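PDB 3SK7: protein SeqA from Vibrio cholerae, which negatively regulates the initiation of chromosome replication by binding pairs of hemimethylated GATC sequences at the origin, so that each origin fires once per cell cycle. Local coordinates for residues 33-38 / 76-81; 39-44 / 100-105; 9-12 / 16-19; 58-63 / 70-75; 25-30 / 89-94. All blocks are in the same frame, centred on the assembly; numbering follows the deposited sequence. Where two conformers were deposited one is given.

Contact 1: 33-38 / 76-81; sequences TLHRID and PNTPFW
The ST turn of Thr-78, in the loop that joins the antiparallel strands 73-74 and 81-82, rests on the imidazole of His-35 near the end of helix 23-37. Thr-78 OG1 accepts from Phe-80 N at 3.0 Å and also bonds to Ile-75 O. With the hydroxyl held back in its own loop, the methyl group is the branch that meets the helix. Thr-78 CG2 makes a CH-pi contact over one ring face, 3.9 Å from the centroid of the His-35 ring. His-35 CG stands anti to its backbone N (chi1 176°), which carries the ring out to the loop. Pro-79 CD lies obliquely 3.7 Å from His-35 NE2, and His-35 CD2 comes to the edge of the Phe-80 ring, 3.9 Å from Phe-80 CE2. These two rings meet obliquely, with planes at 72°, while Phe-42 meets the imidazole from the following helix.

A threonine suits the turn because it offers a hydroxyl to the backbone and a methyl to the ring. A water in the imidazole plane lies 2.9 Å from His-35 ND1 and donates to Asn-77 O. Histidine thus combines a face for apolar packing with an edge nitrogen for solvent-mediated attachment of the loop.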
# COMPACT_ATOMS: atom_id res chain seq x y z
N THR A 33 3.36 6.12 0.79
CA THR A 33 2.99 7.18 1.71
C THR A 33 2.78 6.64 3.13
O THR A 33 3.19 7.26 4.11
CB THR A 33 1.75 7.92 1.23
OG1 THR A 33 2.00 8.53 -0.03
CG2 THR A 33 1.35 9.01 2.22
N LEU A 34 2.14 5.48 3.23
CA LEU A 34 1.93 4.86 4.53
C LEU A 34 3.26 4.59 5.19
O LEU A 34 3.42 4.80 6.41
CB LEU A 34 1.12 3.56 4.38
CG LEU A 34 -0.36 3.76 4.06
CD1 LEU A 34 -0.96 2.46 3.62
CD2 LEU A 34 -1.12 4.29 5.24
N HIS A 35 4.22 4.10 4.41
CA HIS A 35 5.55 3.86 4.95
C HIS A 35 6.24 5.15 5.40
O HIS A 35 6.89 5.18 6.44
CB HIS A 35 6.40 3.14 3.92
CG HIS A 35 7.82 2.92 4.34
ND1 HIS A 35 8.82 3.80 4.05
CD2 HIS A 35 8.39 1.90 5.03
CE1 HIS A 35 9.98 3.34 4.53
NE2 HIS A 35 9.73 2.19 5.13
N ARG A 36 6.11 6.20 4.61
CA ARG A 36 6.66 7.49 4.96
C ARG A 36 6.09 8.02 6.27
O ARG A 36 6.83 8.56 7.12
CB ARG A 36 6.37 8.50 3.84
CG ARG A 36 6.92 9.88 4.13
CD ARG A 36 6.89 10.77 2.90
NE ARG A 36 5.55 11.03 2.40
CZ ARG A 36 4.67 11.86 2.97
NH1 ARG A 36 3.46 12.04 2.42
NH2 ARG A 36 4.99 12.52 4.08
N ILE A 37 4.78 7.86 6.44
CA ILE A 37 4.10 8.36 7.63
C ILE A 37 4.53 7.67 8.91
O ILE A 37 4.67 8.31 9.96
CB ILE A 37 2.55 8.22 7.47
CG1 ILE A 37 2.04 9.23 6.46
CG2 ILE A 37 1.84 8.38 8.81
CD1 ILE A 37 0.62 8.96 6.06
N ASP A 38 4.71 6.35 8.87
CA ASP A 38 5.12 5.60 10.05
C ASP A 38 5.77 4.29 9.61
O ASP A 38 5.12 3.27 9.45
CB ASP A 38 3.92 5.32 10.96
CG ASP A 38 4.33 4.73 12.30
OD1 ASP A 38 5.42 4.12 12.40
OD2 ASP A 38 3.53 4.88 13.25
N PRO A 76 8.11 2.16 -4.12
CA PRO A 76 9.08 3.26 -4.20
C PRO A 76 9.38 3.93 -2.86
O PRO A 76 8.47 4.12 -2.03
CB PRO A 76 8.39 4.26 -5.15
CG PRO A 76 7.53 3.43 -6.00
CD PRO A 76 7.02 2.32 -5.08
N ASN A 77 10.66 4.26 -2.65
CA ASN A 77 11.11 4.94 -1.45
C ASN A 77 10.92 4.09 -0.20
O ASN A 77 10.82 4.59 0.90
CB ASN A 77 10.41 6.29 -1.31
CG ASN A 77 10.70 7.20 -2.48
OD1 ASN A 77 9.80 7.79 -3.07
ND2 ASN A 77 11.97 7.32 -2.82
N THR A 78 10.89 2.78 -0.40
CA THR A 78 10.84 1.84 0.72
C THR A 78 11.75 0.66 0.40
O THR A 78 12.15 0.48 -0.74
CB THR A 78 9.40 1.25 1.02
OG1 THR A 78 9.16 0.15 0.18
CG2 THR A 78 8.32 2.26 0.84
N PRO A 79 12.02 -0.17 1.41
CA PRO A 79 12.80 -1.39 1.21
C PRO A 79 11.93 -2.60 0.87
O PRO A 79 12.42 -3.72 0.79
CB PRO A 79 13.46 -1.60 2.57
CG PRO A 79 12.53 -1.01 3.53
CD PRO A 79 11.90 0.17 2.84
N PHE A 80 10.64 -2.37 0.68
CA PHE A 80 9.68 -3.45 0.51
C PHE A 80 9.23 -3.69 -0.92
O PHE A 80 9.38 -2.81 -1.79
CB PHE A 80 8.46 -3.21 1.43
CG PHE A 80 8.83 -3.13 2.88
CD1 PHE A 80 9.25 -4.26 3.58
CD2 PHE A 80 8.82 -1.93 3.57
CE1 PHE A 80 9.60 -4.19 4.91
CE2 PHE A 80 9.18 -1.89 4.91
CZ PHE A 80 9.58 -3.03 5.55
N TRP A 81 8.67 -4.87 -1.15
CA TRP A 81 8.14 -5.36 -2.40
C TRP A 81 6.73 -5.87 -2.15
O TRP A 81 6.41 -6.30 -1.03
CB TRP A 81 8.98 -6.52 -2.94
CG TRP A 81 10.36 -6.10 -3.40
CD1 TRP A 81 11.40 -5.67 -2.63
CD2 TRP A 81 10.81 -6.05 -4.75
NE1 TRP A 81 12.48 -5.35 -3.43
CE2 TRP A 81 12.13 -5.56 -4.74
CE3 TRP A 81 10.22 -6.35 -5.97
CZ2 TRP A 81 12.87 -5.39 -5.90
CZ3 TRP A 81 10.96 -6.19 -7.12
CH2 TRP A 81 12.27 -5.71 -7.08
O HOH W 1 8.48 5.96 2.15

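Contact 2: 39-44 / 100-105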
# COMPACT_ATOMS: atom_id res chain seq x y z
N SER A 39 7.09 4.33 9.41
CA SER A 39 7.77 3.19 8.82
C SER A 39 7.72 1.97 9.74
O SER A 39 7.57 0.85 9.26
CB SER A 39 9.20 3.57 8.48
OG SER A 39 9.90 3.93 9.64
N ALA A 40 7.80 2.18 11.04
CA ALA A 40 7.79 1.07 11.98
C ALA A 40 6.46 0.32 11.98
O ALA A 40 6.42 -0.92 11.95
CB ALA A 40 8.09 1.56 13.40
N SER A 41 5.37 1.09 12.01
CA SER A 41 4.03 0.55 11.97
C SER A 41 3.77 -0.16 10.63
O SER A 41 3.20 -1.26 10.57
CB SER A 41 3.05 1.69 12.19
OG SER A 41 1.75 1.21 12.22
N PHE A 42 4.21 0.47 9.55
CA PHE A 42 4.07 -0.11 8.21
C PHE A 42 4.82 -1.43 8.11
O PHE A 42 4.28 -2.43 7.59
CB PHE A 42 4.58 0.85 7.14
CG PHE A 42 4.43 0.34 5.74
CD1 PHE A 42 5.45 -0.37 5.13
CD2 PHE A 42 3.27 0.59 5.02
CE1 PHE A 42 5.30 -0.82 3.85
CE2 PHE A 42 3.14 0.15 3.72
CZ PHE A 42 4.15 -0.55 3.14
N SER A 43 6.05 -1.44 8.61
CA SER A 43 6.88 -2.64 8.59
C SER A 43 6.19 -3.79 9.32
O SER A 43 6.11 -4.92 8.81
CB SER A 43 8.25 -2.37 9.21
OG SER A 43 9.06 -3.54 9.20
N GLU A 44 5.69 -3.49 10.51
CA GLU A 44 5.03 -4.54 11.29
C GLU A 44 3.81 -5.07 10.53
O GLU A 44 3.54 -6.28 10.49
CB GLU A 44 4.59 -4.04 12.68
CG GLU A 44 4.15 -5.18 13.61
CD GLU A 44 2.72 -5.67 13.39
OE1 GLU A 44 1.85 -4.90 12.90
OE2 GLU A 44 2.47 -6.85 13.71
N VAL A 100 -5.72 -0.95 8.63
CA VAL A 100 -6.38 -1.39 9.86
C VAL A 100 -5.34 -1.77 10.91
O VAL A 100 -5.46 -1.37 12.10
CB VAL A 100 -7.32 -2.58 9.60
CG1 VAL A 100 -7.71 -3.23 10.89
CG2 VAL A 100 -8.56 -2.12 8.88
N ARG A 101 -4.34 -2.55 10.50
CA ARG A 101 -3.31 -2.97 11.43
C ARG A 101 -2.46 -1.80 11.95
O ARG A 101 -2.01 -1.81 13.11
CB ARG A 101 -2.43 -4.01 10.78
CG ARG A 101 -1.39 -4.56 11.67
CD ARG A 101 -2.00 -5.40 12.77
NE ARG A 101 -0.94 -6.16 13.41
CZ ARG A 101 -1.14 -7.27 14.10
NH1 ARG A 101 -0.10 -7.88 14.61
NH2 ARG A 101 -2.37 -7.75 14.27
N MET A 102 -2.26 -0.80 11.10
CA MET A 102 -1.53 0.39 11.51
C MET A 102 -2.33 1.31 12.43
O MET A 102 -1.80 2.29 12.94
CB MET A 102 -1.07 1.19 10.28
CG MET A 102 0.03 0.55 9.44
SD MET A 102 0.50 1.53 8.00
CE MET A 102 1.39 2.88 8.74
N GLY A 103 -3.62 1.02 12.59
CA GLY A 103 -4.46 1.74 13.54
C GLY A 103 -5.30 2.87 13.00
O GLY A 103 -5.84 3.66 13.79
N PHE A 104 -5.43 2.95 11.68
CA PHE A 104 -6.25 3.99 11.10
C PHE A 104 -7.74 3.71 11.34
O PHE A 104 -8.20 2.58 11.37
CB PHE A 104 -6.00 4.09 9.60
CG PHE A 104 -4.69 4.72 9.23
CD1 PHE A 104 -4.61 6.08 9.01
CD2 PHE A 104 -3.55 3.96 9.08
CE1 PHE A 104 -3.41 6.66 8.65
CE2 PHE A 104 -2.35 4.54 8.72
CZ PHE A 104 -2.30 5.90 8.50
N PRO A 105 -8.50 4.77 11.51
CA PRO A 105 -9.95 4.66 11.60
C PRO A 105 -10.57 4.35 10.24
O PRO A 105 -10.00 4.69 9.19
CB PRO A 105 -10.39 6.04 12.08
CG PRO A 105 -9.29 6.95 11.63
CD PRO A 105 -8.02 6.14 11.70
O HOH W 2 0.39 3.89 12.31
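Glu-44 and Arg-101 meet almost flat, their carboxylate and guanidinium planes only 17° apart although the two chains run perpendicular to each other. The grip is side-on, one nitrogen to each oxygen. Arg-101 NE donates to Glu-44 OE1 at 3.1 Å, nearly straight and on the syn lone pair, while Arg-101 NH1 reaches Glu-44 OE2 at 2.9 Å, from the syn side but somewhat out of the carboxylate plane. Both side chains bend at chi2 (Glu-44 -81°, Arg-101 69°), which turns their ends to each other between the helices. Two bonds fix the rotation of both groups, and Phe-48 adds a cation-pi contact to the arginine.

Deeper in, Met-102 reaches across to helix 39-47, passing Ser-41 and ending at Phe-42. Its CG lies 3.3 Å from Ser-41 OG, and the bend at chi3 brings Met-102 CE to 3.8 Å from Phe-42 N. Met-102 SD stands at the edge of the Phe-42 ring, 5.5 Å from its centroid, a Met-aromatic contact. The short side chain of Ser-41 lets the methylene chain of Met-102 come close, and a water bonded to Ser-41 OG at 3.0 Å donates to Met-102 O at 2.8 Å.

The backbone turns away directly after this methionine: Gly-103 has a positive phi that suits glycine, and its N bonds back to Val-100 O. Such an ending is the Schellman motif, here closing helix 88-101 where it meets helix 39-47.

Contact 3: 9-12 / 16-19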
# COMPACT_ATOMS: atom_id res chain seq x y z
N ARG A 9 -5.25 12.06 4.02
CA ARG A 9 -6.19 12.95 3.36
C ARG A 9 -5.45 13.90 2.42
O ARG A 9 -5.87 14.12 1.29
CB ARG A 9 -6.98 13.75 4.40
CG ARG A 9 -8.28 14.25 3.91
CD ARG A 9 -8.81 15.31 4.88
NE ARG A 9 -9.61 16.30 4.17
CZ ARG A 9 -9.14 17.45 3.67
NH1 ARG A 9 -9.96 18.26 3.04
NH2 ARG A 9 -7.87 17.79 3.81
N SER A 10 -4.33 14.45 2.88
CA SER A 10 -3.54 15.34 2.04
C SER A 10 -3.07 14.64 0.76
O SER A 10 -3.08 15.25 -0.32
CB SER A 10 -2.34 15.89 2.80
OG SER A 10 -2.75 16.81 3.82
N LEU A 11 -2.66 13.37 0.87
CA LEU A 11 -2.32 12.61 -0.33
C LEU A 11 -3.48 12.60 -1.35
O LEU A 11 -3.27 12.81 -2.57
CB LEU A 11 -1.94 11.18 0.04
CG LEU A 11 -1.68 10.23 -1.14
CD1 LEU A 11 -0.45 10.66 -1.88
CD2 LEU A 11 -1.51 8.83 -0.68
N LEU A 12 -4.67 12.32 -0.85
CA LEU A 12 -5.79 12.08 -1.75
C LEU A 12 -6.16 13.32 -2.56
O LEU A 12 -6.70 13.20 -3.65
CB LEU A 12 -7.00 11.60 -0.97
CG LEU A 12 -6.90 10.24 -0.32
CD1 LEU A 12 -8.21 9.88 0.35
CD2 LEU A 12 -6.56 9.22 -1.35
N GLU A 16 0.01 15.22 -7.18
CA GLU A 16 0.74 14.02 -7.57
C GLU A 16 -0.18 12.81 -7.66
O GLU A 16 -0.11 12.06 -8.62
CB GLU A 16 1.90 13.73 -6.61
CG GLU A 16 2.65 12.44 -7.01
CD GLU A 16 3.71 12.00 -6.01
OE1 GLU A 16 3.79 12.58 -4.91
OE2 GLU A 16 4.48 11.05 -6.33
N PHE A 17 -1.05 12.65 -6.67
CA PHE A 17 -2.00 11.58 -6.68
C PHE A 17 -3.08 11.73 -7.76
O PHE A 17 -3.47 10.75 -8.40
CB PHE A 17 -2.63 11.42 -5.28
CG PHE A 17 -3.47 10.19 -5.13
CD1 PHE A 17 -2.90 8.97 -4.82
CD2 PHE A 17 -4.85 10.24 -5.29
CE1 PHE A 17 -3.67 7.85 -4.69
CE2 PHE A 17 -5.62 9.12 -5.14
CZ PHE A 17 -5.02 7.91 -4.84
N ALA A 18 -3.54 12.97 -7.95
CA ALA A 18 -4.62 13.25 -8.90
C ALA A 18 -4.24 12.95 -10.30
O ALA A 18 -5.10 12.63 -11.13
CB ALA A 18 -5.01 14.73 -8.81
N GLY A 19 -2.96 13.07 -10.58
CA GLY A 19 -2.45 12.89 -11.93
C GLY A 19 -2.39 11.45 -12.36
O GLY A 19 -2.21 11.14 -13.53
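Phe-17 and Leu-11 both hold CG anti to the backbone N (chi1 -171° and 175°), and these torsions bring the ring and the leucine branch together where helix 3-12 gives way to the short helix 15-18. The contact is the packing of two consecutive helices of the SeqA C-terminal domain across a short linker, with Phe-17 reaching back to the end of the first. Leu-12 and Phe-17 stand abreast, their side chains heading in one direction, so that Leu-12 CD2 covers one face of the ring, 3.9 Å from Phe-17 CE2. Leu-11 instead runs athwart the aromatic side chain, its CG 4.1 Å from Phe-17 CD1.

Leu-12 offers a methyl to the face of the phenyl group and Leu-11 its branch point to CD1, and phenylalanine is large enough to touch both from one position. Arg-26 and Leu-29 of helix 23-37 and Ser-115 near the C terminus continue the packing around this pair of helices. Ser-14 ties the turn together through its OG, which hydrogen-bonds to both Leu-11 O and Phe-17 N. The backbone also comes close to the base of the ring: Leu-11 O sits just 3.1 Å from Phe-17 CB.

Contact 4: 58-63 / 70-75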
# COMPACT_ATOMS: atom_id res chain seq x y z
N ASP A 58 10.66 -8.07 1.90
CA ASP A 58 11.75 -7.10 1.81
C ASP A 58 12.70 -7.39 0.66
O ASP A 58 13.75 -6.77 0.54
CB ASP A 58 12.49 -6.93 3.14
CG ASP A 58 13.44 -8.06 3.43
OD1 ASP A 58 13.31 -9.13 2.82
OD2 ASP A 58 14.33 -7.87 4.29
N ASN A 59 12.29 -8.28 -0.23
CA ASN A 59 13.06 -8.61 -1.42
C ASN A 59 12.21 -9.33 -2.46
O ASN A 59 11.20 -9.94 -2.14
CB ASN A 59 14.27 -9.45 -1.06
CG ASN A 59 13.89 -10.85 -0.60
OD1 ASN A 59 13.89 -11.78 -1.40
ND2 ASN A 59 13.51 -10.99 0.67
N GLU A 60 12.60 -9.24 -3.73
CA GLU A 60 11.84 -9.80 -4.84
C GLU A 60 11.75 -11.34 -4.79
O GLU A 60 10.71 -11.94 -5.08
CB GLU A 60 12.50 -9.38 -6.15
CG GLU A 60 11.80 -9.86 -7.38
CD GLU A 60 12.43 -9.36 -8.67
OE1 GLU A 60 13.62 -8.96 -8.67
OE2 GLU A 60 11.71 -9.39 -9.67
N GLN A 61 12.85 -11.96 -4.42
CA GLN A 61 12.95 -13.41 -4.52
C GLN A 61 11.99 -14.14 -3.61
O GLN A 61 11.42 -15.16 -3.98
CB GLN A 61 14.38 -13.87 -4.23
CG GLN A 61 14.57 -15.38 -4.41
CD GLN A 61 14.19 -15.87 -5.81
OE1 GLN A 61 14.79 -15.45 -6.81
NE2 GLN A 61 13.20 -16.75 -5.89
N THR A 62 11.81 -13.62 -2.41
CA THR A 62 10.88 -14.23 -1.46
C THR A 62 9.48 -14.33 -2.09
O THR A 62 8.75 -15.32 -1.92
CB THR A 62 10.81 -13.42 -0.17
OG1 THR A 62 12.05 -13.54 0.55
CG2 THR A 62 9.67 -13.91 0.71
N LEU A 63 9.11 -13.29 -2.82
CA LEU A 63 7.80 -13.29 -3.42
C LEU A 63 7.74 -14.21 -4.63
O LEU A 63 6.72 -14.86 -4.88
CB LEU A 63 7.36 -11.87 -3.80
CG LEU A 63 7.16 -10.92 -2.63
CD1 LEU A 63 6.78 -9.53 -3.16
CD2 LEU A 63 6.13 -11.45 -1.67
N THR A 70 3.61 -14.04 -9.42
CA THR A 70 3.16 -12.96 -8.54
C THR A 70 3.52 -11.54 -9.00
O THR A 70 2.98 -10.58 -8.46
CB THR A 70 3.69 -13.15 -7.12
OG1 THR A 70 5.12 -13.24 -7.13
CG2 THR A 70 3.12 -14.40 -6.51
N LYS A 71 4.41 -11.39 -9.98
CA LYS A 71 4.79 -10.08 -10.51
C LYS A 71 5.15 -9.09 -9.41
O LYS A 71 4.56 -8.00 -9.30
CB LYS A 71 3.68 -9.51 -11.39
CG LYS A 71 3.34 -10.39 -12.59
CD LYS A 71 2.25 -9.79 -13.48
CE LYS A 71 0.97 -9.50 -12.69
NZ LYS A 71 -0.28 -10.07 -13.30
N PRO A 72 6.10 -9.47 -8.55
CA PRO A 72 6.49 -8.56 -7.48
C PRO A 72 7.04 -7.24 -8.03
O PRO A 72 7.78 -7.23 -9.03
CB PRO A 72 7.56 -9.34 -6.74
CG PRO A 72 8.01 -10.37 -7.67
CD PRO A 72 6.87 -10.72 -8.51
N LYS A 73 6.71 -6.15 -7.34
CA LYS A 73 7.22 -4.83 -7.67
C LYS A 73 7.72 -4.10 -6.42
O LYS A 73 7.13 -4.23 -5.34
CB LYS A 73 6.11 -4.02 -8.33
CG LYS A 73 6.54 -2.72 -8.98
CD LYS A 73 5.35 -2.06 -9.67
CE LYS A 73 5.78 -0.98 -10.65
NZ LYS A 73 4.60 -0.45 -11.38
N ALA A 74 8.77 -3.31 -6.56
CA ALA A 74 9.30 -2.54 -5.46
C ALA A 74 8.38 -1.39 -5.14
O ALA A 74 7.88 -0.71 -6.05
CB ALA A 74 10.69 -2.03 -5.80
N ILE A 75 8.14 -1.20 -3.85
CA ILE A 75 7.39 -0.04 -3.39
C ILE A 75 8.33 1.15 -3.28
O ILE A 75 9.25 1.16 -2.50
CB ILE A 75 6.71 -0.30 -2.04
CG1 ILE A 75 5.80 -1.51 -2.15
CG2 ILE A 75 5.90 0.90 -1.61
CD1 ILE A 75 5.25 -2.00 -0.80
O HOH W 3 9.22 -9.02 -10.63
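A water bridges Glu-60 and Pro-72, donating to Glu-60 OE2 at 2.7 Å and to Pro-72 O at 2.8 Å. The glutamate chain runs out straight after CG, which carries its carboxylate past the proline ring to the water. Lower down the same chain, Glu-60 CG touches Pro-72 CG at 3.8 Å, the two side chains set perpendicular. Leu-63, one helical turn on, packs against the proline too: the two side chains run antiparallel past each other, with Leu-63 CD1 3.7 Å from Pro-72 CB. The compact, rigid proline ring suits this place, since it offers CB and CG as an apolar surface on which a leucine and the aliphatic part of a glutamate can both lie.

Before the proline, Thr-70 OG1 hydrogen-bonds to Gly-67 O and also lies 3.2 Å from Leu-63 O. The start of the helix is held by Asn-59 at the N-cap, whose OD1 accepts from Thr-62 N at 3.0 Å, the donor lying above the carbonyl plane. Asn-59 ND2 donates in the amide plane to Asp-58 OD1 at 2.8 Å and, more tilted, to Thr-62 OG1. One amide thus serves the helix end and two neighbouring side chains.

Helix 60-66 is thereby laid against the approach to strand 73-74, an outer strand of the small antiparallel sheet, while Trp-81 of the central strand 81-82 touches both Glu-60 and Leu-63.

Contact 5: 25-30 / 89-94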
# COMPACT_ATOMS: atom_id res chain seq x y z
N ASP A 25 -0.47 2.58 -9.87
CA ASP A 25 0.36 3.67 -9.42
C ASP A 25 -0.25 4.34 -8.19
O ASP A 25 0.47 4.77 -7.30
CB ASP A 25 0.57 4.68 -10.53
CG ASP A 25 1.32 4.07 -11.71
OD1 ASP A 25 2.38 3.41 -11.51
OD2 ASP A 25 0.83 4.25 -12.81
N ARG A 26 -1.58 4.38 -8.13
CA ARG A 26 -2.23 4.92 -6.98
C ARG A 26 -1.97 3.99 -5.79
O ARG A 26 -1.64 4.45 -4.69
CB ARG A 26 -3.71 5.04 -7.22
CG ARG A 26 -4.05 6.07 -8.28
CD ARG A 26 -5.50 6.50 -8.24
NE ARG A 26 -6.39 5.46 -8.73
CZ ARG A 26 -6.77 5.35 -9.99
NH1 ARG A 26 -6.33 6.20 -10.90
NH2 ARG A 26 -7.60 4.39 -10.38
N PHE A 27 -2.12 2.69 -6.02
CA PHE A 27 -1.82 1.64 -5.04
C PHE A 27 -0.40 1.82 -4.49
O PHE A 27 -0.17 1.86 -3.28
CB PHE A 27 -2.00 0.29 -5.71
CG PHE A 27 -1.62 -0.92 -4.89
CD1 PHE A 27 -2.35 -1.28 -3.78
CD2 PHE A 27 -0.57 -1.72 -5.27
CE1 PHE A 27 -2.05 -2.43 -3.08
CE2 PHE A 27 -0.27 -2.86 -4.57
CZ PHE A 27 -1.01 -3.21 -3.47
N MET A 28 0.56 1.92 -5.40
CA MET A 28 1.94 2.09 -5.00
C MET A 28 2.22 3.37 -4.20
O MET A 28 2.96 3.34 -3.20
CB MET A 28 2.87 2.01 -6.21
CG MET A 28 3.00 0.62 -6.82
SD MET A 28 3.59 -0.57 -5.63
CE MET A 28 4.33 -1.81 -6.62
N LEU A 29 1.63 4.50 -4.65
CA LEU A 29 1.85 5.74 -3.95
C LEU A 29 1.20 5.73 -2.56
O LEU A 29 1.75 6.26 -1.61
CB LEU A 29 1.36 6.93 -4.78
CG LEU A 29 1.57 8.32 -4.20
CD1 LEU A 29 3.02 8.53 -3.79
CD2 LEU A 29 1.14 9.37 -5.20
N ILE A 30 0.05 5.10 -2.45
CA ILE A 30 -0.58 4.91 -1.15
C ILE A 30 0.34 4.13 -0.19
O ILE A 30 0.58 4.55 0.96
CB ILE A 30 -1.92 4.20 -1.29
CG1 ILE A 30 -2.99 5.16 -1.80
CG2 ILE A 30 -2.39 3.61 0.05
CD1 ILE A 30 -4.22 4.48 -2.39
N SER A 89 -9.89 -4.78 -6.75
CA SER A 89 -10.54 -5.21 -5.51
C SER A 89 -9.55 -5.79 -4.52
O SER A 89 -9.59 -5.49 -3.30
CB SER A 89 -11.64 -6.23 -5.82
OG SER A 89 -12.67 -5.61 -6.55
N ARG A 90 -8.64 -6.60 -5.01
CA ARG A 90 -7.63 -7.22 -4.16
C ARG A 90 -6.66 -6.15 -3.62
O ARG A 90 -6.26 -6.18 -2.45
CB ARG A 90 -6.88 -8.28 -4.94
CG ARG A 90 -5.72 -8.86 -4.20
CD ARG A 90 -6.13 -9.46 -2.89
NE ARG A 90 -7.20 -10.44 -3.07
CZ ARG A 90 -7.86 -11.01 -2.07
NH1 ARG A 90 -8.82 -11.88 -2.34
NH2 ARG A 90 -7.55 -10.70 -0.81
N LYS A 91 -6.28 -5.21 -4.48
CA LYS A 91 -5.42 -4.11 -4.04
C LYS A 91 -6.09 -3.33 -2.89
O LYS A 91 -5.44 -2.93 -1.90
CB LYS A 91 -5.12 -3.16 -5.20
CG LYS A 91 -4.11 -3.71 -6.19
CD LYS A 91 -3.93 -2.73 -7.34
CE LYS A 91 -2.93 -3.24 -8.39
NZ LYS A 91 -3.40 -4.49 -9.11
N GLN A 92 -7.40 -3.10 -3.02
CA GLN A 92 -8.15 -2.40 -1.98
C GLN A 92 -8.09 -3.18 -0.67
O GLN A 92 -7.87 -2.62 0.41
CB GLN A 92 -9.60 -2.19 -2.43
CG GLN A 92 -9.75 -1.16 -3.54
CD GLN A 92 -11.13 -1.14 -4.14
OE1 GLN A 92 -11.83 -2.14 -4.20
NE2 GLN A 92 -11.50 0.01 -4.64
N GLN A 93 -8.30 -4.49 -0.76
CA GLN A 93 -8.27 -5.32 0.44
C GLN A 93 -6.92 -5.33 1.12
O GLN A 93 -6.82 -5.35 2.34
CB GLN A 93 -8.65 -6.77 0.09
CG GLN A 93 -10.10 -6.90 -0.35
CD GLN A 93 -10.48 -8.33 -0.73
OE1 GLN A 93 -9.62 -9.14 -1.08
NE2 GLN A 93 -11.77 -8.65 -0.64
N MET A 94 -5.87 -5.33 0.32
CA MET A 94 -4.51 -5.31 0.86
C MET A 94 -4.23 -4.01 1.62
O MET A 94 -3.66 -4.01 2.72
CB MET A 94 -3.50 -5.48 -0.27
CG MET A 94 -3.63 -6.83 -0.97
SD MET A 94 -2.78 -6.95 -2.56
CE MET A 94 -1.13 -6.75 -1.93
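Lys-91 lays its aliphatic chain over one face of the Phe-27 ring, nearly every carbon finding an aromatic partner. Lys-91 CB begins over the rim, 3.6 Å from Phe-27 CD1. CG comes next and sits over the middle of the face, 3.8 Å from the centroid of the Phe-27 ring and only 9° off the normal, a CH-pi contact. From there Lys-91 CD moves back toward the root of the ring, 3.8 Å from Phe-27 CG, and CE passes more loosely at 4.2 Å from Phe-27 CD2.

This is helix-to-helix packing in the protein core, where helix 23-37 lies against helix 88-101. A lysine fits here because a long methylene chain can cover a phenyl face before the charge is reached. Phe-27 CG is anti to its own backbone N (chi1 175°), which sends the ring across to the second helix. One turn further along that helix, Met-94 brings CE to the ring edge, 3.9 Å from Phe-27 CZ. Its sulfur lies obliquely, SD 5.3 Å from the centroid of the Phe-27 ring, in a Met-aromatic contact. Val-82 of the sheet and Val-95 also touch the phenyl group.

At the tip of the lysine the chain bends at chi4 (65°), and NZ hydrogen-bonds to Asn-86 OD1. Lys-91 NZ lies 5.9 Å from the centroid of the Phe-27 ring, which allows at most a weak cation-pi attraction.

In the fold
From the N terminus, contact 3 closes first, a short local turn complete before the other loops open. Contact 5 then opens on helix 23-37 and closes on helix 88-101. Contact 1 leaves helix 23-37 nearer its end and closes on the loop between strands 73-74 and 81-82, nested inside contact 5. Contact 2 opens on the next helix, 39-47, and closes beyond contact 5, so it crosses both contact 1 and contact 5. Contact 4 is nested within all three, joining helix 60-66 to the edge of the sheet. Contact 3 touches contact 5 through Phe-17 and Arg-26, and contacts 1 and 2 touch through Phe-80 and Phe-42. Contacts 3 and 4 lie on opposite sides of the chain's centre.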